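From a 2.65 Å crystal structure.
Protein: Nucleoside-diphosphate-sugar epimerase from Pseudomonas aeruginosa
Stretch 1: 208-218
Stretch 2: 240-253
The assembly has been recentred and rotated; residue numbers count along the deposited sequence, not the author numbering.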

# COMPACT_ATOMS: atom_id res chain seq x y z
N HIS A 208 17.81 5.91 3.23
CA HIS A 208 17.59 7.18 2.51
C HIS A 208 16.46 7.98 3.15
O HIS A 208 15.64 7.43 3.90
CB HIS A 208 17.22 6.92 1.03
CG HIS A 208 18.28 6.23 0.23
ND1 HIS A 208 19.30 6.92 -0.40
CD2 HIS A 208 18.47 4.93 -0.06
CE1 HIS A 208 20.08 6.06 -1.03
NE2 HIS A 208 19.60 4.84 -0.84
N TYR A 209 16.41 9.28 2.83
CA TYR A 209 15.34 10.18 3.29
C TYR A 209 14.88 11.03 2.11
O TYR A 209 15.59 11.14 1.11
CB TYR A 209 15.85 11.12 4.38
CG TYR A 209 16.82 12.16 3.85
CD1 TYR A 209 18.17 11.87 3.71
CD2 TYR A 209 16.38 13.42 3.46
CE1 TYR A 209 19.07 12.82 3.22
CE2 TYR A 209 17.27 14.38 2.96
CZ TYR A 209 18.62 14.07 2.83
OH TYR A 209 19.52 14.99 2.32
N VAL A 210 13.71 11.66 2.25
CA VAL A 210 13.19 12.59 1.25
C VAL A 210 13.18 14.02 1.80
O VAL A 210 12.71 14.26 2.90
CB VAL A 210 11.76 12.19 0.82
CG1 VAL A 210 11.04 13.36 0.15
CG2 VAL A 210 11.82 11.01 -0.13
N ALA A 211 13.66 14.97 0.99
CA ALA A 211 13.75 16.38 1.40
C ALA A 211 12.43 16.88 1.98
O ALA A 211 11.35 16.53 1.49
CB ALA A 211 14.19 17.27 0.22
N GLY A 212 12.52 17.69 3.02
CA GLY A 212 11.32 18.19 3.69
C GLY A 212 11.59 19.02 4.93
O GLY A 212 12.62 18.87 5.59
N GLN A 213 10.64 19.87 5.26
CA GLN A 213 10.76 20.74 6.41
C GLN A 213 9.90 20.15 7.50
O GLN A 213 8.82 19.65 7.23
CB GLN A 213 10.26 22.15 6.06
CG GLN A 213 10.80 22.70 4.76
CD GLN A 213 10.55 24.19 4.65
OE1 GLN A 213 11.49 24.99 4.53
NE2 GLN A 213 9.27 24.57 4.72
N ARG A 214 10.36 20.24 8.75
CA ARG A 214 9.64 19.64 9.87
C ARG A 214 9.95 20.33 11.17
O ARG A 214 11.06 20.79 11.36
CB ARG A 214 10.03 18.17 9.98
CG ARG A 214 9.11 17.38 10.87
CD ARG A 214 9.37 15.89 10.77
NE ARG A 214 8.96 15.36 9.47
CZ ARG A 214 7.70 15.10 9.12
NH1 ARG A 214 6.70 15.33 9.97
NH2 ARG A 214 7.45 14.62 7.91
N ASN A 215 8.97 20.40 12.06
CA ASN A 215 9.19 20.84 13.44
C ASN A 215 9.15 19.66 14.39
O ASN A 215 8.16 18.90 14.43
CB ASN A 215 8.18 21.87 13.90
CG ASN A 215 8.56 22.50 15.25
OD1 ASN A 215 8.09 22.06 16.30
ND2 ASN A 215 9.42 23.52 15.23
N VAL A 216 10.24 19.52 15.15
CA VAL A 216 10.43 18.45 16.11
C VAL A 216 10.36 19.03 17.51
O VAL A 216 10.85 20.14 17.73
CB VAL A 216 11.79 17.79 15.87
CG1 VAL A 216 12.24 16.96 17.08
CG2 VAL A 216 11.72 16.93 14.65
N ILE A 217 9.75 18.31 18.45
CA ILE A 217 9.61 18.78 19.83
C ILE A 217 9.90 17.67 20.83
O ILE A 217 9.58 16.50 20.60
CB ILE A 217 8.21 19.39 20.14
CG1 ILE A 217 8.26 20.13 21.50
CG2 ILE A 217 7.13 18.32 20.13
CD1 ILE A 217 6.96 20.44 22.11
N ASP A 218 10.54 18.06 21.92
CA ASP A 218 10.95 17.16 22.96
C ASP A 218 9.68 16.66 23.69
O ASP A 218 8.76 17.43 23.95
CB ASP A 218 11.94 17.91 23.86
CG ASP A 218 12.37 17.13 25.11
OD1 ASP A 218 13.44 16.49 25.05
OD2 ASP A 218 11.68 17.20 26.16
N LEU A 240 0.10 25.92 18.75
CA LEU A 240 1.24 25.17 18.27
C LEU A 240 2.35 25.09 19.35
O LEU A 240 2.79 26.11 19.90
CB LEU A 240 1.77 25.80 16.99
CG LEU A 240 0.93 25.62 15.73
CD1 LEU A 240 1.40 26.59 14.65
CD2 LEU A 240 1.04 24.15 15.25
N LEU A 241 2.74 23.85 19.66
CA LEU A 241 3.71 23.57 20.69
C LEU A 241 4.93 23.05 19.94
O LEU A 241 4.93 21.94 19.47
CB LEU A 241 3.14 22.54 21.68
CG LEU A 241 1.81 22.94 22.36
CD1 LEU A 241 1.26 21.82 23.22
CD2 LEU A 241 1.94 24.22 23.19
N THR A 242 5.95 23.90 19.80
CA THR A 242 7.02 23.71 18.84
C THR A 242 8.35 23.60 19.52
O THR A 242 8.51 24.06 20.65
CB THR A 242 7.12 24.90 17.87
OG1 THR A 242 7.46 26.08 18.60
CG2 THR A 242 5.80 25.15 17.19
N GLY A 243 9.32 23.03 18.81
CA GLY A 243 10.65 22.74 19.34
C GLY A 243 11.68 23.33 18.42
O GLY A 243 12.07 24.49 18.61
N HIS A 244 12.11 22.56 17.43
CA HIS A 244 13.12 23.02 16.45
C HIS A 244 12.60 22.83 15.04
O HIS A 244 12.09 21.76 14.70
CB HIS A 244 14.42 22.25 16.61
CG HIS A 244 15.01 22.34 17.98
ND1 HIS A 244 15.02 21.28 18.86
CD2 HIS A 244 15.57 23.39 18.63
CE1 HIS A 244 15.57 21.66 19.99
NE2 HIS A 244 15.92 22.94 19.88
N ASN A 245 12.70 23.88 14.23
CA ASN A 245 12.47 23.76 12.80
C ASN A 245 13.71 23.18 12.14
O ASN A 245 14.81 23.62 12.39
CB ASN A 245 12.11 25.09 12.19
CG ASN A 245 10.78 25.58 12.65
OD1 ASN A 245 9.80 24.85 12.68
ND2 ASN A 245 10.73 26.81 13.00
N LEU A 246 13.51 22.18 11.31
CA LEU A 246 14.57 21.27 10.96
C LEU A 246 14.40 20.75 9.54
O LEU A 246 13.32 20.31 9.18
CB LEU A 246 14.47 20.07 11.91
CG LEU A 246 15.73 19.58 12.59
CD1 LEU A 246 16.55 20.74 13.10
CD2 LEU A 246 15.31 18.70 13.72
N GLU A 247 15.45 20.79 8.75
CA GLU A 247 15.45 20.04 7.50
C GLU A 247 15.55 18.53 7.83
O GLU A 247 16.23 18.14 8.79
CB GLU A 247 16.62 20.50 6.61
CG GLU A 247 16.49 21.92 6.02
CD GLU A 247 15.50 22.00 4.87
OE1 GLU A 247 14.89 20.96 4.55
OE2 GLU A 247 15.32 23.09 4.28
N MET A 248 14.88 17.70 7.05
CA MET A 248 14.97 16.26 7.21
C MET A 248 16.38 15.75 6.97
O MET A 248 16.76 14.72 7.53
CB MET A 248 14.01 15.53 6.27
CG MET A 248 12.60 15.39 6.81
SD MET A 248 12.50 14.12 8.11
CE MET A 248 12.63 15.19 9.53
N ALA A 249 17.14 16.44 6.12
CA ALA A 249 18.56 16.14 5.94
C ALA A 249 19.30 16.22 7.28
O ALA A 249 20.10 15.35 7.60
CB ALA A 249 19.17 17.11 4.96
N ASP A 250 19.03 17.26 8.05
CA ASP A 250 19.76 17.53 9.28
C ASP A 250 19.28 16.66 10.46
O ASP A 250 20.09 16.20 11.26
CB ASP A 250 19.70 19.04 9.61
CG ASP A 250 20.38 19.92 8.53
OD1 ASP A 250 21.49 19.58 8.06
OD2 ASP A 250 19.82 20.97 8.15
N LEU A 251 17.98 16.42 10.56
CA LEU A 251 17.44 15.48 11.54
C LEU A 251 17.96 14.06 11.29
O LEU A 251 18.34 13.33 12.21
CB LEU A 251 15.92 15.47 11.49
CG LEU A 251 15.26 14.45 12.42
CD1 LEU A 251 15.61 14.80 13.83
CD2 LEU A 251 13.74 14.41 12.19
N THR A 252 17.92 13.66 10.03
CA THR A 252 18.50 12.42 9.59
C THR A 252 19.95 12.35 10.00
O THR A 252 20.42 11.33 10.49
CB THR A 252 18.39 12.34 8.07
OG1 THR A 252 17.21 11.61 7.76
CG2 THR A 252 19.61 11.70 7.40
N ARG A 253 20.66 13.45 9.79
CA ARG A 253 22.11 13.44 9.94
C ARG A 253 22.52 13.45 11.41
O ARG A 253 23.51 12.82 11.78
CB ARG A 253 22.75 14.59 9.14
CG ARG A 253 24.29 14.50 8.99
CD ARG A 253 24.90 15.79 8.42
NE ARG A 253 24.17 16.99 8.83
CZ ARG A 253 24.23 17.56 10.03
NH1 ARG A 253 24.99 17.05 11.00
NH2 ARG A 253 23.50 18.64 10.29

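Strands 213-218 and 244-247 pair as an antiparallel ladder, with their axes 4.6 Å apart at closest approach. Two hydrogen-bonded pairs alternate with two non-hydrogen-bonded ones. In the first, Arg214 N donates to Leu246 O (3.0 Å) and Leu246 N to Arg214 O (2.8 Å); in the second, Val216 N donates to His244 O (2.9 Å) and His244 N to Val216 O (2.7 Å). Between them Asn215 faces Asn245, their CA atoms 4.4 Å apart; Gln213 faces Glu247 on the far side of the Arg214–Leu246 pair. Beyond Glu247, which occupies the N-cap position, the chain turns into a helix, yet the pairing extends one step further: Met248 N, in the first turn of that helix, donates to Gly212 O (2.9 Å). At the other end Gly243 CA packs against Val216 O at 3.1 Å, and an ideally placed CB on this glycine would clash with Val216 O and Ile217 CA.

The side chain of Asn215 ties the strand to the segment preceding its partner. Its OD1 accepts a hydrogen bond from Gly243 N (3.0 Å), while its ND2 donates to Asn245 OD1 (2.9 Å), so that both ends of the amide are engaged on the sheet face shared by the two asparagines.

The opposite face, carrying Arg214, Val216, His244 and Leu246, is more apolar in its contacts. Val216 CG2 lies 4.1 Å from both Leu246 CD2 and Leu251 CD2, linking the sheet to the helix. The aliphatic part of Arg214 also contributes, with CD 3.6 Å from Met248 CE.

Tyr209, on the preceding strand, extends the contact along the helix. Ala249 CA sits over one face of its ring, 4.1 Å from the centroid, in a CH-pi arrangement, and the ring atom Tyr209 CD2 approaches Met248 CB at 4.2 Å.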